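Local coordinates for protein dioxygenase (PDB 5V2D) that probably cleaves the central double bond of lignin-derived stilbenes with molecular oxygen at a bound iron, at residues S118-Y123 with F127-L132; V259-N264 with H268-P273. All coordinates share one frame; numbering follows the deposited sequence.

Contact 1: S118-Y123 with F127-L132; sequences SLNGVY and FTNDSL
Thr128 OG1 accepts the backbone N of Val122 at 2.8 Å, and one residue further along the carboxamide oxygen of Asn129 takes the next amide: Gly121 N reaches Asn129 OD1 at 3.0 Å, nearly straight (169° at the hydrogen) though tilted from the carbonyl plane. A third bond is backbone to backbone, Asp130 N to Leu119 O at 2.8 Å. The two segments, irregular apart from the 3-10 turn ending at Thr128, run in nearly opposite directions, yet two of their three links use side-chain oxygens as acceptors. Thr128 can do this because its OG1 sits between its own N and carbonyl carbon (chi1 61°), facing the other segment; Asn125 O is its second partner. A water bridges Asn129 OD1 and Val122 O, 2.8 Å from the first and 2.7 Å from the second. The two amide nitrogens, Asn120 ND2 and Asn129 ND2, lie 3.3 Å apart with their planes 62° to each other; as two donors they do not bond, but both give a hydrogen to Asn137 OD1. Gly121 CA lies 3.5 Å from Thr128 OG1. Farther out, Leu119 CD2 lies against the carboxylate carbon CG of Asp130 at 4.0 Å, while Leu119 CD1 packs on the backbone O of Leu132. Asp130 OD1 uses its anti lone pair to accept Leu132 N, an Asx turn, and its OD2 forms a salt bridge with Arg117. With side-chain oxygens taking two of the amides, these antiparallel runs between helix 107-115 and strand 143-147 are joined without regular strand pairing.

Contact 2: V259-N264 with H268-P273; sequences VERMKN and HFQWQP
Arg261 and Met262, on the short helix 259-263, lean on the chain that returns through His268 into strand 269-271, a buried helix-to-strand contact in the connection between strands 247-252 and 276-283. The Arg261 guanidinium reaches across to the returning backbone: NH2 donates to His268 O at 3.1 Å. This bond is bent, 141° at the hydrogen, and NH2 sits well above the carbonyl plane, while the oxygen lies near the guanidinium plane. NH2 also serves Thr256 O, and NE serves Pro267 O, so three backbone carbonyls fix the flat group. Gln270 CB lies over one face, toward the rim, 3.5 Å from NH1. Carotenoid-cleavage oxygenases, the family of this enzyme, are seven-bladed beta-propellers; here the helix links a two-stranded pair, 255-257 with 269-271, inserted between two neighbouring strands of one four-stranded antiparallel sheet. Replacing Arg261 by an alanine is likely to leave the carbonyls of Thr256, Pro267 and His268 without this shared donor and to uncover Gln270 CB. Met262 works beside it: bent at its last torsion (chi3 59°), it brings CE to 3.6 Å from His268 ND1, while SD lies 4.2 Å from the centroid of the His268 imidazole, obliquely. The ring itself is fixed from both nitrogens, ND1 to Arg124 O and NE2 to Glu204 OE2. His268 CD2 rests over the centre of the Phe269 ring, 3.4 Å above the plane. Beyond the guanidinium, Gln272 NE2 donates to Gln270 OE1 at 2.9 Å and also to Gln270 O.

How the contacts relate
The centres of the two contacts lie about 17 Å apart, on the same side of the chain's centre, and they meet directly: the Phe127 ring of contact 1 packs on helix 259-263 of contact 2, with Phe127 CZ 3.9 Å from Lys263 CG, while Asn125, between the segments of contact 1, donates from ND2 to Met262 O. Both centres lie well out from the chain's centre, about 24 Å and 22 Å. Contact 1 is partly buried and joins two parts of one largely irregular loop through backbone amides and small polar side chains. Contact 2, buried, joins a helix to a strand through one long cationic side chain and a sulfur-aromatic approach. In contact 2, the side chain of Phe269 is about 12 Å from the bound iron.

Contact 1: S118-Y123 with F127-L132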
# COMPACT_ATOMS: atom_id res chain seq x y z
N SER A 118 -21.11 -13.15 2.32
CA SER A 118 -20.69 -11.98 1.62
C SER A 118 -21.94 -11.26 1.08
O SER A 118 -22.85 -11.90 0.60
CB SER A 118 -19.79 -12.31 0.41
OG SER A 118 -19.66 -11.26 -0.47
N LEU A 119 -21.95 -9.93 1.22
CA LEU A 119 -23.02 -9.07 0.77
C LEU A 119 -22.53 -8.04 -0.24
O LEU A 119 -23.28 -7.12 -0.63
CB LEU A 119 -23.61 -8.33 1.97
CG LEU A 119 -24.11 -9.24 3.06
CD1 LEU A 119 -24.46 -8.42 4.30
CD2 LEU A 119 -25.28 -10.10 2.55
N ASN A 120 -21.28 -8.15 -0.66
CA ASN A 120 -20.64 -7.12 -1.40
C ASN A 120 -20.16 -7.66 -2.78
O ASN A 120 -19.64 -8.78 -2.86
CB ASN A 120 -19.53 -6.48 -0.55
CG ASN A 120 -20.06 -5.72 0.67
OD1 ASN A 120 -20.51 -6.31 1.63
ND2 ASN A 120 -20.00 -4.39 0.61
N GLY A 121 -20.37 -6.87 -3.81
CA GLY A 121 -20.13 -7.22 -5.16
C GLY A 121 -18.79 -6.77 -5.70
O GLY A 121 -17.74 -7.00 -5.08
N VAL A 122 -18.87 -6.07 -6.84
CA VAL A 122 -17.73 -5.66 -7.59
C VAL A 122 -16.96 -4.62 -6.81
O VAL A 122 -17.57 -3.73 -6.17
CB VAL A 122 -18.19 -5.08 -8.97
CG1 VAL A 122 -17.05 -4.40 -9.71
CG2 VAL A 122 -18.78 -6.22 -9.87
N TYR A 123 -15.63 -4.71 -6.87
CA TYR A 123 -14.72 -3.77 -6.18
C TYR A 123 -15.13 -2.33 -6.41
O TYR A 123 -15.23 -1.87 -7.57
CB TYR A 123 -13.27 -4.00 -6.64
CG TYR A 123 -12.24 -3.08 -6.06
CD1 TYR A 123 -11.73 -2.05 -6.81
CD2 TYR A 123 -11.79 -3.21 -4.71
CE1 TYR A 123 -10.74 -1.17 -6.27
CE2 TYR A 123 -10.80 -2.35 -4.21
CZ TYR A 123 -10.28 -1.34 -4.98
OH TYR A 123 -9.38 -0.38 -4.52
N PHE A 127 -23.25 -0.28 -6.30
CA PHE A 127 -24.47 -0.66 -7.04
C PHE A 127 -24.61 -2.15 -7.22
O PHE A 127 -25.69 -2.56 -7.52
CB PHE A 127 -24.56 0.04 -8.43
CG PHE A 127 -24.48 1.54 -8.34
CD1 PHE A 127 -25.57 2.26 -7.81
CD2 PHE A 127 -23.31 2.24 -8.72
CE1 PHE A 127 -25.52 3.66 -7.70
CE2 PHE A 127 -23.26 3.63 -8.57
CZ PHE A 127 -24.37 4.34 -8.09
N THR A 128 -23.56 -2.96 -7.06
CA THR A 128 -23.65 -4.39 -7.22
C THR A 128 -23.72 -5.10 -5.89
O THR A 128 -23.71 -6.33 -5.86
CB THR A 128 -22.42 -4.91 -7.95
OG1 THR A 128 -21.21 -4.63 -7.19
CG2 THR A 128 -22.36 -4.27 -9.30
N ASN A 129 -23.83 -4.35 -4.76
CA ASN A 129 -23.95 -5.02 -3.48
C ASN A 129 -25.34 -5.64 -3.27
O ASN A 129 -26.29 -5.16 -3.82
CB ASN A 129 -23.67 -4.05 -2.32
CG ASN A 129 -22.21 -3.63 -2.24
OD1 ASN A 129 -21.37 -4.20 -2.89
ND2 ASN A 129 -21.93 -2.61 -1.47
N ASP A 130 -25.45 -6.58 -2.37
CA ASP A 130 -26.77 -7.03 -1.83
C ASP A 130 -27.36 -5.87 -1.08
O ASP A 130 -26.66 -5.04 -0.49
CB ASP A 130 -26.48 -8.19 -0.89
CG ASP A 130 -27.72 -8.89 -0.36
OD1 ASP A 130 -28.48 -8.35 0.47
OD2 ASP A 130 -27.82 -10.09 -0.68
N SER A 131 -28.69 -5.78 -1.07
CA SER A 131 -29.36 -4.66 -0.39
C SER A 131 -29.17 -4.74 1.12
O SER A 131 -29.24 -3.73 1.77
CB SER A 131 -30.87 -4.67 -0.75
OG SER A 131 -31.36 -5.93 -0.36
N LEU A 132 -28.77 -5.87 1.68
CA LEU A 132 -28.44 -5.94 3.10
C LEU A 132 -26.98 -5.53 3.48
O LEU A 132 -26.66 -5.44 4.68
CB LEU A 132 -28.60 -7.39 3.54
CG LEU A 132 -29.98 -7.98 4.08
CD1 LEU A 132 -31.14 -7.05 4.10
CD2 LEU A 132 -30.25 -9.37 3.54
O HOH W 1 -18.83 -3.30 -3.80

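Contact 2: V259-N264 with H268-P273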
# COMPACT_ATOMS: atom_id res chain seq x y z
N VAL A 259 -19.43 6.70 -13.75
CA VAL A 259 -20.52 6.26 -12.87
C VAL A 259 -21.62 5.46 -13.62
O VAL A 259 -22.21 4.50 -13.06
CB VAL A 259 -21.19 7.42 -12.14
CG1 VAL A 259 -22.23 6.86 -11.11
CG2 VAL A 259 -20.15 8.24 -11.43
N GLU A 260 -21.86 5.82 -14.88
CA GLU A 260 -22.85 5.08 -15.67
C GLU A 260 -22.41 3.67 -15.89
O GLU A 260 -23.21 2.75 -15.73
CB GLU A 260 -23.17 5.81 -17.03
CG GLU A 260 -23.99 7.11 -16.84
CD GLU A 260 -25.30 6.88 -16.04
OE1 GLU A 260 -26.12 5.96 -16.42
OE2 GLU A 260 -25.54 7.60 -15.01
N ARG A 261 -21.13 3.46 -16.22
CA ARG A 261 -20.59 2.11 -16.36
C ARG A 261 -20.82 1.32 -15.05
O ARG A 261 -21.17 0.15 -15.06
CB ARG A 261 -19.10 2.14 -16.73
CG ARG A 261 -18.40 0.79 -16.69
CD ARG A 261 -16.93 0.88 -17.10
NE ARG A 261 -16.11 1.62 -16.11
CZ ARG A 261 -15.40 2.72 -16.35
NH1 ARG A 261 -15.35 3.26 -17.55
NH2 ARG A 261 -14.70 3.29 -15.32
N MET A 262 -20.55 1.98 -13.92
CA MET A 262 -20.74 1.35 -12.61
C MET A 262 -22.22 1.00 -12.34
O MET A 262 -22.50 -0.09 -11.83
CB MET A 262 -20.22 2.25 -11.47
CG MET A 262 -18.70 2.47 -11.44
SD MET A 262 -18.26 3.88 -10.32
CE MET A 262 -18.96 3.24 -8.79
N LYS A 263 -23.14 1.91 -12.65
CA LYS A 263 -24.59 1.61 -12.51
C LYS A 263 -24.99 0.41 -13.32
O LYS A 263 -25.86 -0.31 -12.91
CB LYS A 263 -25.44 2.78 -12.90
CG LYS A 263 -25.52 3.75 -11.76
CD LYS A 263 -26.31 5.03 -12.16
CE LYS A 263 -26.64 5.87 -10.94
NZ LYS A 263 -26.58 7.33 -11.26
N ASN A 264 -24.31 0.16 -14.43
CA ASN A 264 -24.52 -1.04 -15.24
C ASN A 264 -23.72 -2.24 -14.84
O ASN A 264 -23.67 -3.24 -15.60
CB ASN A 264 -24.30 -0.72 -16.72
CG ASN A 264 -25.38 0.24 -17.24
OD1 ASN A 264 -26.57 -0.03 -17.06
ND2 ASN A 264 -25.00 1.37 -17.78
N HIS A 268 -15.15 0.06 -11.47
CA HIS A 268 -15.02 1.46 -11.03
C HIS A 268 -14.07 2.25 -11.93
O HIS A 268 -14.36 3.37 -12.28
CB HIS A 268 -14.56 1.50 -9.60
CG HIS A 268 -14.53 2.88 -8.98
ND1 HIS A 268 -15.45 3.27 -8.05
CD2 HIS A 268 -13.63 3.88 -9.10
CE1 HIS A 268 -15.14 4.50 -7.65
NE2 HIS A 268 -14.07 4.91 -8.31
N PHE A 269 -12.95 1.65 -12.30
CA PHE A 269 -11.94 2.29 -13.13
C PHE A 269 -11.77 1.55 -14.48
O PHE A 269 -11.98 0.34 -14.55
CB PHE A 269 -10.55 2.19 -12.45
CG PHE A 269 -10.44 2.98 -11.18
CD1 PHE A 269 -10.35 4.35 -11.21
CD2 PHE A 269 -10.42 2.34 -9.97
CE1 PHE A 269 -10.22 5.08 -10.03
CE2 PHE A 269 -10.30 3.05 -8.77
CZ PHE A 269 -10.22 4.43 -8.82
N GLN A 270 -11.28 2.29 -15.45
CA GLN A 270 -10.91 1.76 -16.76
C GLN A 270 -9.62 2.38 -17.27
O GLN A 270 -9.48 3.60 -17.32
CB GLN A 270 -12.06 2.12 -17.74
CG GLN A 270 -11.91 1.48 -19.12
CD GLN A 270 -13.00 1.89 -20.07
OE1 GLN A 270 -13.00 3.01 -20.58
NE2 GLN A 270 -13.92 1.03 -20.27
N TRP A 271 -8.69 1.56 -17.69
CA TRP A 271 -7.42 2.06 -18.26
C TRP A 271 -7.64 2.76 -19.58
O TRP A 271 -8.42 2.29 -20.39
CB TRP A 271 -6.50 0.89 -18.47
CG TRP A 271 -5.16 1.27 -18.99
CD1 TRP A 271 -4.69 1.09 -20.26
CD2 TRP A 271 -4.11 1.81 -18.24
NE1 TRP A 271 -3.43 1.53 -20.35
CE2 TRP A 271 -3.03 1.98 -19.12
CE3 TRP A 271 -3.96 2.17 -16.87
CZ2 TRP A 271 -1.79 2.49 -18.70
CZ3 TRP A 271 -2.72 2.69 -16.47
CH2 TRP A 271 -1.67 2.85 -17.38
N GLN A 272 -6.98 3.90 -19.74
CA GLN A 272 -7.02 4.75 -20.94
C GLN A 272 -5.59 4.76 -21.48
O GLN A 272 -4.72 5.34 -20.90
CB GLN A 272 -7.46 6.14 -20.61
CG GLN A 272 -8.79 6.21 -19.84
CD GLN A 272 -9.94 5.49 -20.55
OE1 GLN A 272 -10.05 5.65 -21.68
NE2 GLN A 272 -10.72 4.68 -19.87
N PRO A 273 -5.32 4.01 -22.56
CA PRO A 273 -3.95 3.89 -23.05
C PRO A 273 -3.38 5.12 -23.80
O PRO A 273 -2.23 5.16 -24.11
CB PRO A 273 -4.04 2.70 -24.02
CG PRO A 273 -5.43 2.80 -24.56
CD PRO A 273 -6.25 3.17 -23.35